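Local coordinates for putative hexose oxidase (Nonomuraea sp. ATCC 39727, PDB 5AWV), which probably oxidises a hexose carried by glycopeptide antibiotics such as teicoplanin, using a covalently bound flavin-adenine dinucleotide, at residues V144-G149 with R241-P246; A181-V186 with V195-R200; P474-A479 with H516-I521. All coordinates share one frame; numbering follows the deposited sequence.

Contact 1: residues V144-G149 with R241-P246. With FAD (flavin-adenine dinucleotide), chain M.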
loop_
_atom_site.group_PDB
_atom_site.type_symbol
_atom_site.label_atom_id
_atom_site.label_comp_id
_atom_site.label_asym_id
_atom_site.label_seq_id
_atom_site.Cartn_x
_atom_site.Cartn_y
_atom_site.Cartn_z
ATOM N N VAL A 144 -12.254 -13.145 8.379
ATOM C CA VAL A 144 -12.281 -12.498 7.056
ATOM C C VAL A 144 -10.902 -11.919 6.776
ATOM O O VAL A 144 -10.016 -11.961 7.626
ATOM C CB VAL A 144 -13.398 -11.496 6.862
ATOM C CG1 VAL A 144 -14.778 -12.164 7.033
ATOM C CG2 VAL A 144 -13.283 -10.253 7.785
ATOM N N THR A 145 -10.727 -11.412 5.569
ATOM C CA THR A 145 -9.553 -10.712 5.162
ATOM C C THR A 145 -9.850 -9.757 4.021
ATOM O O THR A 145 -10.969 -9.707 3.498
ATOM C CB THR A 145 -8.470 -11.743 4.765
ATOM O OG1 THR A 145 -7.174 -11.142 4.830
ATOM C CG2 THR A 145 -8.759 -12.418 3.362
ATOM N N ILE A 146 -8.838 -8.980 3.617
ATOM C CA ILE A 146 -8.916 -8.320 2.323
ATOM C C ILE A 146 -7.721 -8.727 1.461
ATOM O O ILE A 146 -6.651 -8.985 2.021
ATOM C CB ILE A 146 -9.023 -6.781 2.439
ATOM C CG1 ILE A 146 -7.734 -6.174 3.095
ATOM C CG2 ILE A 146 -10.311 -6.364 3.150
ATOM C CD1 ILE A 146 -7.707 -4.648 3.174
ATOM N N PRO A 147 -7.857 -8.697 0.116
ATOM C CA PRO A 147 -6.804 -9.198 -0.745
ATOM C C PRO A 147 -5.756 -8.143 -1.070
ATOM O O PRO A 147 -5.620 -7.681 -2.213
ATOM C CB PRO A 147 -7.575 -9.638 -1.968
ATOM C CG PRO A 147 -8.694 -8.659 -2.041
ATOM C CD PRO A 147 -9.108 -8.501 -0.649
ATOM N N GLY A 148 -5.032 -7.767 -0.066
ATOM C CA GLY A 148 -4.088 -6.693 -0.144
ATOM C C GLY A 148 -2.684 -7.168 -0.143
ATOM O O GLY A 148 -2.447 -8.354 -0.421
ATOM N N GLY A 149 -1.744 -6.264 0.148
ATOM C CA GLY A 149 -0.369 -6.501 -0.022
ATOM C C GLY A 149 0.244 -7.390 1.033
ATOM O O GLY A 149 -0.371 -7.660 2.058
ATOM N N ARG A 241 -19.649 -12.777 6.690
ATOM C CA ARG A 241 -19.857 -12.917 5.228
ATOM C C ARG A 241 -19.522 -11.634 4.434
ATOM O O ARG A 241 -19.597 -11.603 3.214
ATOM C CB ARG A 241 -21.326 -13.400 4.952
ATOM C CG ARG A 241 -21.472 -14.891 5.238
ATOM C CD ARG A 241 -22.885 -15.436 5.380
ATOM N NE ARG A 241 -23.854 -15.173 4.304
ATOM C CZ ARG A 241 -23.761 -15.557 3.020
ATOM N NH1 ARG A 241 -22.689 -16.187 2.557
ATOM N NH2 ARG A 241 -24.747 -15.246 2.172
ATOM N N LEU A 242 -19.149 -10.558 5.121
ATOM C CA LEU A 242 -19.073 -9.267 4.459
ATOM C C LEU A 242 -17.713 -9.023 3.829
ATOM O O LEU A 242 -17.594 -8.081 3.069
ATOM C CB LEU A 242 -19.396 -8.096 5.400
ATOM C CG LEU A 242 -20.890 -8.030 5.726
ATOM C CD1 LEU A 242 -21.053 -7.050 6.860
ATOM C CD2 LEU A 242 -21.664 -7.644 4.473
ATOM N N LEU A 243 -16.721 -9.886 4.093
ATOM C CA LEU A 243 -15.409 -9.847 3.369
ATOM C C LEU A 243 -14.973 -11.259 3.049
ATOM O O LEU A 243 -15.518 -12.194 3.634
ATOM C CB LEU A 243 -14.323 -9.152 4.199
ATOM C CG LEU A 243 -14.459 -7.639 4.155
ATOM C CD1 LEU A 243 -13.541 -7.016 5.165
ATOM C CD2 LEU A 243 -14.299 -6.984 2.782
ATOM N N PRO A 244 -14.014 -11.425 2.131
ATOM C CA PRO A 244 -13.523 -12.784 1.762
ATOM C C PRO A 244 -12.990 -13.580 2.954
ATOM O O PRO A 244 -12.429 -13.013 3.882
ATOM C CB PRO A 244 -12.372 -12.488 0.833
ATOM C CG PRO A 244 -12.752 -11.183 0.206
ATOM C CD PRO A 244 -13.410 -10.381 1.266
ATOM N N LYS A 245 -13.288 -14.865 2.963
ATOM C CA LYS A 245 -12.828 -15.730 3.988
ATOM C C LYS A 245 -11.445 -16.227 3.589
ATOM O O LYS A 245 -11.328 -16.765 2.510
ATOM C CB LYS A 245 -13.785 -16.911 4.110
ATOM C CG LYS A 245 -13.390 -17.909 5.232
ATOM C CD LYS A 245 -14.397 -19.071 5.416
ATOM C CE LYS A 245 -15.884 -18.634 5.335
ATOM N NZ LYS A 245 -16.739 -18.695 6.581
ATOM N N PRO A 246 -10.393 -15.992 4.417
ATOM C CA PRO A 246 -9.087 -16.532 3.956
ATOM C C PRO A 246 -9.062 -18.082 3.957
ATOM O O PRO A 246 -9.890 -18.743 4.601
ATOM C CB PRO A 246 -8.082 -15.972 4.999
ATOM C CG PRO A 246 -8.889 -15.967 6.250
ATOM C CD PRO A 246 -10.301 -15.538 5.814
HETATM P PA FAD M . 2.412 6.802 2.516
HETATM O O1A FAD M . 3.849 7.028 2.094
HETATM O O2A FAD M . 1.965 7.119 3.867
HETATM O O5B FAD M . 1.427 7.474 1.477
HETATM C C5B FAD M . 1.535 7.291 0.024
HETATM C C4B FAD M . 0.818 8.397 -0.684
HETATM O O4B FAD M . -0.584 8.443 -0.395
HETATM C C3B FAD M . 1.329 9.820 -0.412
HETATM O O3B FAD M . 1.145 10.739 -1.517
HETATM C C2B FAD M . 0.451 10.166 0.751
HETATM O O2B FAD M . 0.419 11.542 0.938
HETATM C C1B FAD M . -0.868 9.572 0.383
HETATM N N9A FAD M . -1.662 9.278 1.553
HETATM C C8A FAD M . -1.370 8.551 2.639
HETATM N N7A FAD M . -2.424 8.450 3.478
HETATM C C5A FAD M . -3.434 9.106 2.922
HETATM C C6A FAD M . -4.814 9.449 3.324
HETATM N N6A FAD M . -5.251 9.009 4.500
HETATM N N1A FAD M . -5.560 10.170 2.434
HETATM C C2A FAD M . -5.045 10.615 1.251
HETATM N N3A FAD M . -3.771 10.379 0.831
HETATM C C4A FAD M . -2.950 9.680 1.665
HETATM N N1 FAD M . 1.525 -2.502 -2.999
HETATM C C2 FAD M . 0.728 -3.534 -3.406
HETATM O O2 FAD M . -0.347 -3.278 -3.994
HETATM N N3 FAD M . 1.038 -4.819 -3.172
HETATM C C4 FAD M . 2.090 -5.173 -2.405
HETATM O O4 FAD M . 2.343 -6.373 -2.157
HETATM C C4X FAD M . 2.976 -4.117 -1.897
HETATM N N5 FAD M . 4.077 -4.387 -1.110
HETATM C C5X FAD M . 4.846 -3.401 -0.554
HETATM C C6 FAD M . 5.909 -3.767 0.298
HETATM C C7 FAD M . 6.714 -2.685 0.745
HETATM C C7M FAD M . 7.930 -3.007 1.652
HETATM C C8 FAD M . 6.417 -1.232 0.428
HETATM C C8M FAD M . 7.126 -0.105 1.139
HETATM C C9 FAD M . 5.293 -0.949 -0.378
HETATM C C9A FAD M . 4.534 -1.959 -0.892
HETATM N N10 FAD M . 3.411 -1.720 -1.730
HETATM C C10 FAD M . 2.607 -2.740 -2.214
HETATM C "C1'" FAD M . 3.061 -0.324 -2.149
HETATM C "C2'" FAD M . 2.024 0.301 -1.294
HETATM O "O2'" FAD M . 0.783 -0.221 -1.732
HETATM C "C3'" FAD M . 2.099 1.745 -1.625
HETATM O "O3'" FAD M . 3.436 2.138 -1.309
HETATM C "C4'" FAD M . 1.074 2.547 -0.778
HETATM O "O4'" FAD M . 0.850 3.783 -1.462
HETATM C "C5'" FAD M . 1.679 2.828 0.574
HETATM O "O5'" FAD M . 0.710 3.460 1.433
HETATM P P FAD M . 1.195 4.097 2.783
HETATM O O1P FAD M . 0.056 4.593 3.532
HETATM O O2P FAD M . 2.107 3.194 3.566
HETATM O O3P FAD M . 2.186 5.214 2.204
#

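Contact 2: residues A181-V186 with V195-R200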
loop_
_atom_site.group_PDB
_atom_site.type_symbol
_atom_site.label_atom_id
_atom_site.label_comp_id
_atom_site.label_asym_id
_atom_site.label_seq_id
_atom_site.Cartn_x
_atom_site.Cartn_y
_atom_site.Cartn_z
ATOM N N ALA A 181 -17.180 2.460 0.695
ATOM C CA ALA A 181 -17.265 3.899 0.937
ATOM C C ALA A 181 -16.035 4.495 1.473
ATOM O O ALA A 181 -15.230 3.822 2.129
ATOM C CB ALA A 181 -18.402 4.228 1.922
ATOM N N VAL A 182 -15.909 5.790 1.311
ATOM C CA VAL A 182 -14.842 6.537 1.885
ATOM C C VAL A 182 -15.378 7.790 2.576
ATOM O O VAL A 182 -16.310 8.397 2.075
ATOM C CB VAL A 182 -13.798 7.145 0.923
ATOM C CG1 VAL A 182 -12.703 6.180 0.574
ATOM C CG2 VAL A 182 -14.429 7.729 -0.365
ATOM N N GLU A 183 -14.683 8.236 3.601
ATOM C CA GLU A 183 -14.845 9.537 4.236
ATOM C C GLU A 183 -13.608 10.329 3.963
ATOM O O GLU A 183 -12.506 9.904 4.210
ATOM C CB GLU A 183 -15.034 9.423 5.759
ATOM C CG GLU A 183 -15.349 10.764 6.420
ATOM C CD GLU A 183 -15.482 10.659 7.974
ATOM O OE1 GLU A 183 -14.512 10.459 8.747
ATOM O OE2 GLU A 183 -16.574 10.804 8.427
ATOM N N VAL A 184 -13.776 11.489 3.334
ATOM C CA VAL A 184 -12.662 12.290 2.866
ATOM C C VAL A 184 -12.860 13.729 3.320
ATOM O O VAL A 184 -13.999 14.267 3.232
ATOM C CB VAL A 184 -12.633 12.321 1.334
ATOM C CG1 VAL A 184 -11.290 12.871 0.848
ATOM C CG2 VAL A 184 -12.857 10.909 0.787
ATOM N N VAL A 185 -11.764 14.354 3.740
ATOM C CA VAL A 185 -11.717 15.766 4.041
ATOM C C VAL A 185 -11.163 16.470 2.777
ATOM O O VAL A 185 -10.039 16.219 2.357
ATOM C CB VAL A 185 -10.901 16.071 5.271
ATOM C CG1 VAL A 185 -10.658 17.544 5.459
ATOM C CG2 VAL A 185 -11.541 15.458 6.505
ATOM N N VAL A 186 -12.010 17.264 2.150
ATOM C CA VAL A 186 -11.686 18.016 0.954
ATOM C C VAL A 186 -11.712 19.527 1.208
ATOM O O VAL A 186 -12.308 19.961 2.186
ATOM C CB VAL A 186 -12.705 17.703 -0.183
ATOM C CG1 VAL A 186 -12.635 16.217 -0.550
ATOM C CG2 VAL A 186 -14.152 18.109 0.193
ATOM N N VAL A 195 -16.186 17.598 5.031
ATOM C CA VAL A 195 -16.148 16.172 5.138
ATOM C C VAL A 195 -17.230 15.601 4.268
ATOM O O VAL A 195 -18.385 16.031 4.338
ATOM C CB VAL A 195 -16.394 15.753 6.582
ATOM C CG1 VAL A 195 -16.421 14.217 6.721
ATOM C CG2 VAL A 195 -15.347 16.387 7.462
ATOM N N ILE A 196 -16.881 14.590 3.463
ATOM C CA ILE A 196 -17.793 13.925 2.606
ATOM C C ILE A 196 -17.718 12.417 2.819
ATOM O O ILE A 196 -16.630 11.843 2.774
ATOM C CB ILE A 196 -17.475 14.263 1.128
ATOM C CG1 ILE A 196 -17.679 15.748 0.896
ATOM C CG2 ILE A 196 -18.325 13.408 0.204
ATOM C CD1 ILE A 196 -17.568 16.194 -0.521
ATOM N N VAL A 197 -18.863 11.773 3.008
ATOM C CA VAL A 197 -18.933 10.343 2.952
ATOM C C VAL A 197 -19.523 9.956 1.584
ATOM O O VAL A 197 -20.650 10.328 1.272
ATOM C CB VAL A 197 -19.741 9.765 4.109
ATOM C CG1 VAL A 197 -19.917 8.267 3.938
ATOM C CG2 VAL A 197 -19.063 10.034 5.426
ATOM N N ALA A 198 -18.762 9.226 0.775
ATOM C CA ALA A 198 -19.145 8.802 -0.595
ATOM C C ALA A 198 -19.166 7.304 -0.713
ATOM O O ALA A 198 -18.234 6.625 -0.222
ATOM C CB ALA A 198 -18.127 9.452 -1.600
ATOM N N THR A 199 -20.235 6.711 -1.247
ATOM C CA THR A 199 -20.378 5.315 -1.297
ATOM C C THR A 199 -20.469 4.780 -2.718
ATOM O O THR A 199 -20.724 5.533 -3.654
ATOM C CB THR A 199 -21.670 4.755 -0.566
ATOM O OG1 THR A 199 -22.820 4.894 -1.441
ATOM C CG2 THR A 199 -21.927 5.445 0.759
ATOM N N ARG A 200 -20.426 3.473 -2.852
ATOM C CA ARG A 200 -20.638 2.916 -4.152
ATOM C C ARG A 200 -22.085 2.750 -4.625
ATOM O O ARG A 200 -22.260 2.295 -5.704
ATOM C CB ARG A 200 -19.901 1.629 -4.337
ATOM C CG ARG A 200 -20.484 0.396 -3.879
ATOM C CD ARG A 200 -19.526 -0.738 -4.324
ATOM N NE ARG A 200 -19.535 -1.685 -3.246
ATOM C CZ ARG A 200 -18.535 -2.521 -2.929
ATOM N NH1 ARG A 200 -18.760 -3.338 -1.955
ATOM N NH2 ARG A 200 -17.377 -2.602 -3.643
#

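Contact 3: residues P474-A479 with H516-I521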
loop_
_atom_site.group_PDB
_atom_site.type_symbol
_atom_site.label_atom_id
_atom_site.label_comp_id
_atom_site.label_asym_id
_atom_site.label_seq_id
_atom_site.Cartn_x
_atom_site.Cartn_y
_atom_site.Cartn_z
ATOM N N PRO A 474 4.508 4.206 -7.771
ATOM C CA PRO A 474 4.794 5.426 -8.532
ATOM C C PRO A 474 6.294 5.578 -8.884
ATOM O O PRO A 474 7.161 5.249 -8.098
ATOM C CB PRO A 474 4.367 6.529 -7.627
ATOM C CG PRO A 474 4.598 5.945 -6.256
ATOM C CD PRO A 474 4.214 4.496 -6.370
ATOM N N ASP A 475 6.514 6.112 -10.044
ATOM C CA ASP A 475 7.870 6.339 -10.611
ATOM C C ASP A 475 7.865 7.680 -11.416
ATOM O O ASP A 475 7.336 7.723 -12.519
ATOM C CB ASP A 475 8.166 5.218 -11.543
ATOM C CG ASP A 475 9.532 5.378 -12.273
ATOM O OD1 ASP A 475 10.356 6.264 -11.904
ATOM O OD2 ASP A 475 9.750 4.538 -13.182
ATOM N N SER A 476 8.433 8.741 -10.811
ATOM C CA SER A 476 8.606 10.062 -11.420
ATOM C C SER A 476 9.329 10.073 -12.746
ATOM O O SER A 476 9.110 10.993 -13.508
ATOM C CB SER A 476 9.402 10.969 -10.464
ATOM O OG SER A 476 8.427 11.221 -9.476
ATOM N N ASP A 477 10.082 8.991 -13.068
ATOM C CA ASP A 477 10.770 8.888 -14.314
ATOM C C ASP A 477 9.790 8.810 -15.446
ATOM O O ASP A 477 10.144 9.173 -16.614
ATOM C CB ASP A 477 11.699 7.662 -14.413
ATOM C CG ASP A 477 12.810 7.637 -13.399
ATOM O OD1 ASP A 477 13.071 8.572 -12.616
ATOM O OD2 ASP A 477 13.467 6.606 -13.376
ATOM N N LEU A 478 8.557 8.377 -15.170
ATOM C CA LEU A 478 7.577 8.254 -16.225
ATOM C C LEU A 478 7.056 9.626 -16.691
ATOM O O LEU A 478 6.511 9.749 -17.770
ATOM C CB LEU A 478 6.380 7.415 -15.817
ATOM C CG LEU A 478 6.683 5.919 -15.598
ATOM C CD1 LEU A 478 5.375 5.119 -15.418
ATOM C CD2 LEU A 478 7.512 5.415 -16.759
ATOM N N ALA A 479 7.194 10.626 -15.852
ATOM C CA ALA A 479 6.939 12.039 -16.219
ATOM C C ALA A 479 8.215 12.789 -16.619
ATOM O O ALA A 479 8.179 14.001 -16.729
ATOM C CB ALA A 479 6.362 12.770 -15.025
ATOM N N HIS A 516 -1.226 17.904 -3.829
ATOM C CA HIS A 516 -0.402 17.696 -4.979
ATOM C C HIS A 516 1.009 17.150 -4.650
ATOM O O HIS A 516 1.474 17.269 -3.555
ATOM C CB HIS A 516 -0.321 19.015 -5.860
ATOM C CG HIS A 516 0.470 20.114 -5.237
ATOM N ND1 HIS A 516 1.807 20.282 -5.471
ATOM C CD2 HIS A 516 0.113 21.082 -4.355
ATOM C CE1 HIS A 516 2.259 21.303 -4.746
ATOM N NE2 HIS A 516 1.241 21.791 -4.048
ATOM N N HIS A 517 1.630 16.576 -5.680
ATOM C CA HIS A 517 2.953 15.966 -5.657
ATOM C C HIS A 517 3.370 15.640 -7.064
ATOM O O HIS A 517 2.618 15.913 -7.991
ATOM C CB HIS A 517 2.974 14.750 -4.711
ATOM C CG HIS A 517 1.936 13.704 -5.003
ATOM N ND1 HIS A 517 1.948 12.950 -6.154
ATOM C CD2 HIS A 517 0.856 13.297 -4.294
ATOM C CE1 HIS A 517 0.947 12.077 -6.117
ATOM N NE2 HIS A 517 0.271 12.265 -4.994
ATOM N N ALA A 518 4.557 15.030 -7.271
ATOM C CA ALA A 518 5.124 14.767 -8.641
ATOM C C ALA A 518 4.281 14.107 -9.793
ATOM O O ALA A 518 4.469 14.418 -10.971
ATOM C CB ALA A 518 6.513 14.115 -8.528
ATOM N N LEU A 519 3.335 13.277 -9.430
ATOM C CA LEU A 519 2.496 12.497 -10.293
ATOM C C LEU A 519 1.032 12.641 -9.754
ATOM O O LEU A 519 0.258 11.694 -9.750
ATOM C CB LEU A 519 2.905 11.019 -10.184
ATOM C CG LEU A 519 4.296 10.649 -10.727
ATOM C CD1 LEU A 519 4.511 9.185 -10.436
ATOM C CD2 LEU A 519 4.380 10.960 -12.218
ATOM N N SER A 520 0.654 13.868 -9.340
ATOM C CA SER A 520 -0.750 14.179 -8.964
ATOM C C SER A 520 -1.576 14.611 -10.159
ATOM O O SER A 520 -1.105 15.262 -11.095
ATOM C CB SER A 520 -0.811 15.147 -7.821
ATOM O OG SER A 520 -0.206 16.405 -8.209
ATOM N N ILE A 521 -2.815 14.179 -10.149
ATOM C CA ILE A 521 -3.793 14.481 -11.173
ATOM C C ILE A 521 -3.951 16.031 -11.170
ATOM O O ILE A 521 -4.011 16.677 -10.121
ATOM C CB ILE A 521 -5.098 13.762 -10.897
ATOM C CG1 ILE A 521 -4.884 12.216 -10.935
ATOM C CG2 ILE A 521 -6.144 14.152 -11.923
ATOM C CD1 ILE A 521 -5.903 11.420 -10.168
#

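Contact 1: residues V144-G149 with R241-P246
Thr145 donates its backbone N-H to Pro244 O, with N and O 2.9 Å apart, in the one hydrogen bond that joins these two loops. The bond is bent at hydrogen (139°), although N lies almost on the extension of the carbonyl (C=O...N 166°). The same oxygen is approached by Val144 CA at 3.2 Å, a CA-H...O contact. Packing is tight around this point: Leu243 CB lies 3.7 Å from Val144 CB, and the two side chains cross at about a right angle. A first torsion of -60° sets Val144 CG1 beside its own backbone N, from where it meets Leu243 O at 3.5 Å. Further along, Ile146 CG2 lies beside Leu243 CD1, and Leu138 of helix 131-142 with Phe123 of strand 122-125 extends the apolar cluster. The other side is looser. Lys245 turns its CB away, is partly exposed, and packs on Asp234 of the second subunit. Beyond an inverse gamma turn centred on Pro147, Gly149 CA reaches FAD O4 at 3.5 Å. Thr145 O, met by Pro244 CD at 3.4 Å, is buried without a polar partner, so one backbone bond is joined here by mainly apolar packing.

Contact 2: residues A181-V186 with V195-R200
Val182 and Ala198 exchange two backbone hydrogen bonds, Val182 N to Ala198 O and Ala198 N to Val182 O, each 2.9 Å long. Val184 and Ile196 form the next such pair, and between them Glu183 faces Val197 as a non-hydrogen-bonded pair with CA atoms 4.4 Å apart. There Glu183 CA makes a CA-H...O contact with Ile196 O at 3.3 Å. Glu183 CG, anti to the backbone N (chi1 -174°), runs out across two valines: it touches Val195 CG1 at 3.6 Å and Val197 CG2 at 3.9 Å. On the face of Ile196, its CD1 is met by Val186 CG2 at 4.0 Å, the side chains crossing at about a right angle. The strands run antiparallel (164°) as the beta hairpin 179-187/193-199 of the five-stranded sheet in the FAD-binding region, with 193-199 outermost within the chain. Further out, strand 223-229 pairs along the other edge of 179-187. The carboxylate of Glu183 is anchored through OE1 by a salt bridge to Lys226 NZ and hydrogen bonds to Thr67 OG1 and Thr225 OG1. Helix 67-80 packs on Val185 and Val195, whereas helix 207-212 lies against Val184, Ile196 and Ala198 through Leu209 and Trp210.

Contact 3: residues P474-A479 with H516-I521
Leu519 projects its side chain against the segment 474-479, and its two methyls carry most of the contact. Within that segment, Asp475 opens an Asx turn leading into a short 3-10 segment, 476-478, in the berberine-like region of this flavoprotein. From CB, which points toward the turn, the chain continues to CG, placed beside the backbone N by a first torsion of -67°. CG comes 4.4 Å from Ser476 OG. The branches then part. CD1 lies where the chain enters the turn, 3.9 Å from Pro474 CB and 3.7 Å from Asp475 N, while CD2 ends 3.9 Å from Ala479 CB at the far end. Trp490 of helix 490-495 packs on both Leu519 and Ala479. The amides near CD1 are satisfied, Asp475 N by Tyr494 OH and Ser476 N by Glu94 OE2. Beside Leu519, Ala518 CB touches the hydroxyl oxygen Ser476 OG at 3.6 Å, a van der Waals contact at the more exposed edge. Asp477 N donates to Asp475 OD1 at 3.0 Å, meeting it from well above the carboxylate plane (61°), and the backbone bonds Leu478 N to Asp475 O and Ala479 N to Ser476 O continue the turn. Asp475 OD1 also forms a salt bridge to Lys365, and OD2 one to Lys367, so these cations probably stabilise the carboxylate's negative charge. His517, which touches FAD and stacks on Phe96, belongs to the Leu519 loop. That loop is tied by His517 N to Ser520 OG, a nearly straight bond (169°) of 3.1 Å, and Ser520 CB sits 3.9 Å above the centre of the His517 ring.

In the fold
Contact 2 is a local hairpin whose segments are only nine residues apart in sequence, and contact 1, which joins segments 92 residues apart, encloses it along the chain. Contact 1 also packs on Phe123 of strand 122-125, which belongs to the same five-stranded sheet as that hairpin. Contact 3 lies on the opposite side of the chain's centre from contact 1. Contacts 1 and 2 are buried save part of an edge strand; contact 3 only partly. The chemistry follows the backbone: regular paired strands give contact 2 four hydrogen bonds, irregular loops leave contact 1 with one, and contact 3 packs by leucine methyls. Contacts 1 and 3 each include a residue of the FAD pocket, Gly149 and His517.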